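Local atomic coordinates of endo-beta-1,4-mannanase (Alicyclobacillus acidocaldarius, PDB entry 4CD8), a protein that probably hydrolyses internal beta-1,4-mannosidic linkages in mannans, as a family 113 glycoside hydrolase, an endo-beta-1,4-mannanase built on a TIM barrel. Residues L49-L54 / L92-N97; V71-I76 / A132-V137. All coordinates share one frame; numbering follows the deposited sequence.

How the interactions relate
Interaction 1 joins two neighbouring parallel strands in the wall of the barrel, while interaction 2 joins the two helices that follow those strands in the chain and pack outside it. The strand pair, 49-54 with 92-97, is buried and held mainly by backbone hydrogen bonds, with a sugar contact where Asn97 lies. The helix pair, 71-76 with 132-137, meets through side chains: an apolar inner part of Ile76, Tyr134 and Val137, and a more exposed Asp73-His133 bond. The two layers touch directly. Phe51 and Tyr134 set their rings edge-to-face, Phe51 CZ to Tyr134 CE1 3.5 Å, and Leu92 reaches both Ile76 and Tyr134.

Interaction 1: L49-L54 / L92-N97; sequences LAFAGL and LKPTVN. With BMA (beta-D-mannopyranose), chain C.
Asn97 packs against Ala52 and Leu54 on one face of this parallel strand pair and turns its amide toward a bound mannose. Its CB lies 4.0 Å from Leu54 CD2. Its CG, anti to its own carbonyl carbon (chi1 -75°), lies 3.8 Å from Ala52 CB. At the tip the two atoms divide the work: ND2 gives a weak, bent hydrogen bond to O6 of the mannose (3.2 Å, 123° at the hydrogen), while OD1 accepts from Arg104, which also binds the carbonyl of Val96. ND2 also lies against Ala52 CB (3.6 Å), so the amide rests on the neighbouring strand while it reaches the sugar. Asn97 OD1 and Val96 O, both acceptors, lie only 3.0 Å apart; by bonding to both, the arginine probably eases that closeness and helps fix the amide's rotation.

Five backbone hydrogen bonds join the strands, from Lys93 N to Leu49 O at one end to Asn97 N to Gly53 O (2.9 Å, 170°) at the other. On the opposite face, Pro94 CA sits over the Phe51 ring, 4.1 Å from its centroid in a CH-pi contact, and Leu92 CD1 meets the ring edge at CE1 (4.0 Å).

Lys93, on the sugar side, reaches away to a salt bridge with Glu231 of the inhibitor pocket. Strand 145-150 continues the barrel wall beyond 92-97; helices 73-85 and 120-140 pack on the Phe51 face.

Interaction 2: V71-I76 / A132-V137; sequences VSDDEI and AHYAHV
Asp73 and His133 meet tip to tip between the start of helix 73-85 and helix 120-140. The polar part of the contact centres on this His-carboxylate hydrogen bond: His133 NE2 donates to Asp73 OD1 at 2.9 Å, nearly straight at 173°. The acceptor lies in the plane of the imidazole, and the donor arrives on the syn side of the carboxylate. His133 has CG anti to its backbone N (chi1 173°), which starts the ring on its way toward the aspartate. The carboxylate would be expected to favour a charged imidazole.

One water ties the polar groups together. It donates to Asp73 OD1 (2.9 Å from the water oxygen) and to the carbonyl of Val71, and it is also hydrogen-bonded to Tyr134 OH at 2.7 Å. Asp73 OD1 therefore accepts from both the histidine and the water.

The apolar contacts lie alongside. Ile76 CD1 touches Tyr134 CE1 at 3.6 Å, the two side chains crossing at about a right angle, and Ile76 CG2 meets Val137 CG1 at 3.9 Å. Val137 CG2 lies against the flat face of the Asp73 carboxylate, 4.0 Å from Asp73 CG.

Helix 73-85 opens with a capping box: Ser72 OG accepts from Glu75 N, and Ser72 N donates to Glu75 OE2. The whole is a packing of adjacent outer helices on a TIM barrel, with the helix start 73-76 meeting the later part of helix 120-140.

Interaction 1: L49-L54 / L92-N97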
loop_
_atom_site.group_PDB
_atom_site.type_symbol
_atom_site.label_atom_id
_atom_site.label_comp_id
_atom_site.label_asym_id
_atom_site.label_seq_id
_atom_site.Cartn_x
_atom_site.Cartn_y
_atom_site.Cartn_z
ATOM N N LEU A 49 1.523 -7.548 1.645
ATOM C CA LEU A 49 2.912 -7.689 2.089
ATOM C C LEU A 49 3.673 -6.584 1.388
ATOM O O LEU A 49 3.901 -6.632 0.184
ATOM C CB LEU A 49 3.473 -9.062 1.696
ATOM C CG LEU A 49 2.696 -10.247 2.297
ATOM C CD1 LEU A 49 3.247 -11.557 1.797
ATOM C CD2 LEU A 49 2.716 -10.160 3.812
ATOM N N ALA A 50 4.121 -5.591 2.179
ATOM C CA ALA A 50 4.730 -4.398 1.631
ATOM C C ALA A 50 6.172 -4.306 2.077
ATOM O O ALA A 50 6.460 -4.489 3.263
ATOM C CB ALA A 50 3.970 -3.150 2.040
ATOM N N PHE A 51 7.039 -3.947 1.135
ATOM C CA PHE A 51 8.445 -3.739 1.453
ATOM C C PHE A 51 9.082 -2.762 0.504
ATOM O O PHE A 51 8.567 -2.509 -0.552
ATOM C CB PHE A 51 9.224 -5.062 1.439
ATOM C CG PHE A 51 9.293 -5.714 0.085
ATOM C CD1 PHE A 51 8.212 -6.454 -0.408
ATOM C CD2 PHE A 51 10.401 -5.564 -0.710
ATOM C CE1 PHE A 51 8.300 -7.045 -1.682
ATOM C CE2 PHE A 51 10.496 -6.165 -1.957
ATOM C CZ PHE A 51 9.413 -6.866 -2.462
ATOM N N ALA A 52 10.211 -2.185 0.909
ATOM C CA ALA A 52 10.890 -1.164 0.115
ATOM C C ALA A 52 12.311 -1.496 -0.212
ATOM O O ALA A 52 13.124 -1.743 0.691
ATOM C CB ALA A 52 10.839 0.184 0.820
ATOM N N GLY A 53 12.611 -1.477 -1.500
ATOM C CA GLY A 53 13.971 -1.346 -1.982
ATOM C C GLY A 53 14.481 0.053 -1.710
ATOM O O GLY A 53 13.705 0.944 -1.363
ATOM N N LEU A 54 15.798 0.239 -1.813
ATOM C CA LEU A 54 16.402 1.514 -1.458
ATOM C C LEU A 54 17.175 2.124 -2.615
ATOM O O LEU A 54 18.018 1.481 -3.243
ATOM C CB LEU A 54 17.342 1.377 -0.246
ATOM C CG LEU A 54 16.690 1.027 1.093
ATOM C CD1 LEU A 54 17.765 0.777 2.156
ATOM C CD2 LEU A 54 15.754 2.158 1.528
ATOM N N LEU A 92 0.954 -8.405 -3.112
ATOM C CA LEU A 92 2.396 -8.129 -2.958
ATOM C C LEU A 92 2.679 -6.726 -3.431
ATOM O O LEU A 92 2.334 -6.368 -4.562
ATOM C CB LEU A 92 3.247 -9.143 -3.706
ATOM C CG LEU A 92 4.752 -9.102 -3.413
ATOM C CD1 LEU A 92 5.087 -9.333 -1.914
ATOM C CD2 LEU A 92 5.478 -10.077 -4.328
ATOM N N LYS A 93 3.382 -5.936 -2.563
ATOM C CA LYS A 93 3.629 -4.532 -2.825
ATOM C C LYS A 93 5.076 -4.167 -2.605
ATOM O O LYS A 93 5.465 -3.704 -1.506
ATOM C CB LYS A 93 2.732 -3.631 -1.985
ATOM C CG LYS A 93 2.880 -2.146 -2.255
ATOM C CD LYS A 93 1.882 -1.372 -1.424
ATOM C CE LYS A 93 2.289 0.058 -1.125
ATOM N NZ LYS A 93 1.147 0.755 -0.513
ATOM N N PRO A 94 5.897 -4.382 -3.622
ATOM C CA PRO A 94 7.254 -3.819 -3.614
ATOM C C PRO A 94 7.214 -2.328 -3.906
ATOM O O PRO A 94 6.486 -1.906 -4.780
ATOM C CB PRO A 94 7.957 -4.569 -4.755
ATOM C CG PRO A 94 6.956 -5.456 -5.372
ATOM C CD PRO A 94 5.595 -5.031 -4.901
ATOM N N THR A 95 7.982 -1.509 -3.196
ATOM C CA THR A 95 8.132 -0.150 -3.596
ATOM C C THR A 95 9.580 0.302 -3.341
ATOM O O THR A 95 10.439 -0.541 -3.122
ATOM C CB THR A 95 7.097 0.752 -2.903
ATOM O OG1 THR A 95 7.147 2.050 -3.484
ATOM C CG2 THR A 95 7.376 0.862 -1.412
ATOM N N VAL A 96 9.835 1.601 -3.447
ATOM C CA VAL A 96 11.199 2.139 -3.195
ATOM C C VAL A 96 11.103 3.280 -2.221
ATOM O O VAL A 96 10.148 4.055 -2.232
ATOM C CB VAL A 96 11.886 2.644 -4.482
ATOM C CG1 VAL A 96 12.122 1.507 -5.454
ATOM C CG2 VAL A 96 11.106 3.737 -5.194
ATOM N N ASN A 97 12.144 3.357 -1.380
ATOM C CA ASN A 97 12.417 4.531 -0.565
ATOM C C ASN A 97 13.793 5.056 -0.914
ATOM O O ASN A 97 14.594 4.355 -1.497
ATOM C CB ASN A 97 12.381 4.168 0.919
ATOM C CG ASN A 97 10.958 3.969 1.426
ATOM O OD1 ASN A 97 10.005 4.389 0.757
ATOM N ND2 ASN A 97 10.810 3.336 2.591
HETATM C C1 BMA C . 5.780 4.692 7.058
HETATM C C2 BMA C . 5.897 3.924 8.366
HETATM C C3 BMA C . 7.313 4.106 8.906
HETATM C C4 BMA C . 8.312 3.776 7.803
HETATM C C5 BMA C . 8.062 4.633 6.562
HETATM C C6 BMA C . 9.116 4.473 5.467
HETATM O O1 BMA C . 4.483 4.511 6.518
HETATM O O2 BMA C . 5.715 2.538 8.268
HETATM O O3 BMA C . 7.533 3.283 10.063
HETATM O O4 BMA C . 9.573 4.120 8.347
HETATM O O5 BMA C . 6.756 4.269 6.101
HETATM O O6 BMA C . 8.606 4.930 4.204
#

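Interaction 2: V71-I76 / A132-V137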
loop_
_atom_site.group_PDB
_atom_site.type_symbol
_atom_site.label_atom_id
_atom_site.label_comp_id
_atom_site.label_asym_id
_atom_site.label_seq_id
_atom_site.Cartn_x
_atom_site.Cartn_y
_atom_site.Cartn_z
ATOM N N VAL A 71 13.605 -8.157 2.765
ATOM C CA VAL A 71 13.201 -9.539 2.928
ATOM C C VAL A 71 13.598 -10.342 1.675
ATOM O O VAL A 71 13.550 -9.854 0.572
ATOM C CB VAL A 71 11.684 -9.677 3.179
ATOM C CG1 VAL A 71 11.351 -9.227 4.579
ATOM C CG2 VAL A 71 10.859 -8.885 2.163
ATOM N N SER A 72 14.085 -11.543 1.900
ATOM C CA SER A 72 14.420 -12.453 0.833
ATOM C C SER A 72 13.179 -12.957 0.130
ATOM O O SER A 72 12.069 -12.893 0.670
ATOM C CB SER A 72 15.176 -13.663 1.352
ATOM O OG SER A 72 14.359 -14.436 2.188
ATOM N N ASP A 73 13.387 -13.501 -1.068
ATOM C CA ASP A 73 12.270 -14.137 -1.763
ATOM C C ASP A 73 11.628 -15.246 -0.862
ATOM O O ASP A 73 10.400 -15.428 -0.836
ATOM C CB ASP A 73 12.734 -14.762 -3.067
ATOM C CG ASP A 73 13.142 -13.745 -4.142
ATOM O OD1 ASP A 73 12.933 -12.510 -3.954
ATOM O OD2 ASP A 73 13.660 -14.202 -5.214
ATOM N N ASP A 74 12.448 -16.025 -0.167
ATOM C CA ASP A 74 11.938 -17.068 0.740
ATOM C C ASP A 74 11.117 -16.506 1.899
ATOM O O ASP A 74 10.127 -17.112 2.315
ATOM C CB ASP A 74 13.087 -17.887 1.328
ATOM C CG ASP A 74 13.687 -18.919 0.355
ATOM O OD1 ASP A 74 13.165 -19.133 -0.740
ATOM O OD2 ASP A 74 14.724 -19.535 0.716
ATOM N N GLU A 75 11.536 -15.357 2.430
ATOM C CA GLU A 75 10.759 -14.680 3.477
ATOM C C GLU A 75 9.396 -14.250 2.952
ATOM O O GLU A 75 8.393 -14.369 3.659
ATOM C CB GLU A 75 11.465 -13.459 3.997
ATOM C CG GLU A 75 12.591 -13.780 4.972
ATOM C CD GLU A 75 13.175 -12.510 5.563
ATOM O OE1 GLU A 75 12.656 -12.043 6.622
ATOM O OE2 GLU A 75 14.128 -11.965 4.941
ATOM N N ILE A 76 9.390 -13.710 1.729
ATOM C CA ILE A 76 8.124 -13.348 1.071
ATOM C C ILE A 76 7.230 -14.581 0.907
ATOM O O ILE A 76 6.033 -14.554 1.285
ATOM C CB ILE A 76 8.357 -12.622 -0.264
ATOM C CG1 ILE A 76 9.097 -11.298 -0.019
ATOM C CG2 ILE A 76 7.029 -12.387 -0.988
ATOM C CD1 ILE A 76 9.618 -10.621 -1.266
ATOM N N ALA A 132 9.327 -6.789 -12.257
ATOM C CA ALA A 132 9.244 -8.078 -12.970
ATOM C C ALA A 132 9.647 -9.231 -12.057
ATOM O O ALA A 132 9.021 -10.283 -12.020
ATOM C CB ALA A 132 10.140 -8.020 -14.170
ATOM N N HIS A 133 10.720 -9.003 -11.276
ATOM C CA HIS A 133 11.196 -10.020 -10.347
ATOM C C HIS A 133 10.121 -10.359 -9.327
ATOM O O HIS A 133 9.863 -11.532 -9.064
ATOM C CB HIS A 133 12.469 -9.570 -9.608
ATOM C CG HIS A 133 12.883 -10.510 -8.527
ATOM N ND1 HIS A 133 13.619 -11.644 -8.774
ATOM C CD2 HIS A 133 12.609 -10.521 -7.199
ATOM C CE1 HIS A 133 13.796 -12.307 -7.645
ATOM N NE2 HIS A 133 13.195 -11.646 -6.672
ATOM N N TYR A 134 9.515 -9.325 -8.720
ATOM C CA TYR A 134 8.527 -9.578 -7.691
ATOM C C TYR A 134 7.174 -9.996 -8.225
ATOM O O TYR A 134 6.498 -10.726 -7.536
ATOM C CB TYR A 134 8.453 -8.445 -6.666
ATOM C CG TYR A 134 9.730 -8.379 -5.830
ATOM C CD1 TYR A 134 10.069 -9.397 -4.964
ATOM C CD2 TYR A 134 10.604 -7.306 -5.965
ATOM C CE1 TYR A 134 11.234 -9.348 -4.196
ATOM C CE2 TYR A 134 11.749 -7.244 -5.200
ATOM C CZ TYR A 134 12.071 -8.283 -4.349
ATOM O OH TYR A 134 13.221 -8.217 -3.612
ATOM N N ALA A 135 6.882 -9.637 -9.472
ATOM C CA ALA A 135 5.644 -10.103 -10.112
ATOM C C ALA A 135 5.717 -11.619 -10.294
ATOM O O ALA A 135 4.733 -12.324 -10.048
ATOM C CB ALA A 135 5.434 -9.419 -11.469
ATOM N N HIS A 136 6.917 -12.094 -10.637
ATOM C CA HIS A 136 7.175 -13.525 -10.791
ATOM C C HIS A 136 7.055 -14.256 -9.463
ATOM O O HIS A 136 6.460 -15.303 -9.381
ATOM C CB HIS A 136 8.562 -13.741 -11.436
ATOM C CG HIS A 136 8.994 -15.168 -11.523
ATOM N ND1 HIS A 136 8.368 -16.073 -12.343
ATOM C CD2 HIS A 136 10.032 -15.831 -10.947
ATOM C CE1 HIS A 136 8.978 -17.243 -12.256
ATOM N NE2 HIS A 136 10.000 -17.123 -11.422
ATOM N N VAL A 137 7.594 -13.647 -8.393
ATOM C CA VAL A 137 7.423 -14.180 -7.046
ATOM C C VAL A 137 5.936 -14.222 -6.650
ATOM O O VAL A 137 5.469 -15.224 -6.113
ATOM C CB VAL A 137 8.225 -13.368 -5.995
ATOM C CG1 VAL A 137 7.826 -13.766 -4.591
ATOM C CG2 VAL A 137 9.750 -13.522 -6.205
HETATM O O HOH W 1 13.745 -10.382 -2.174
#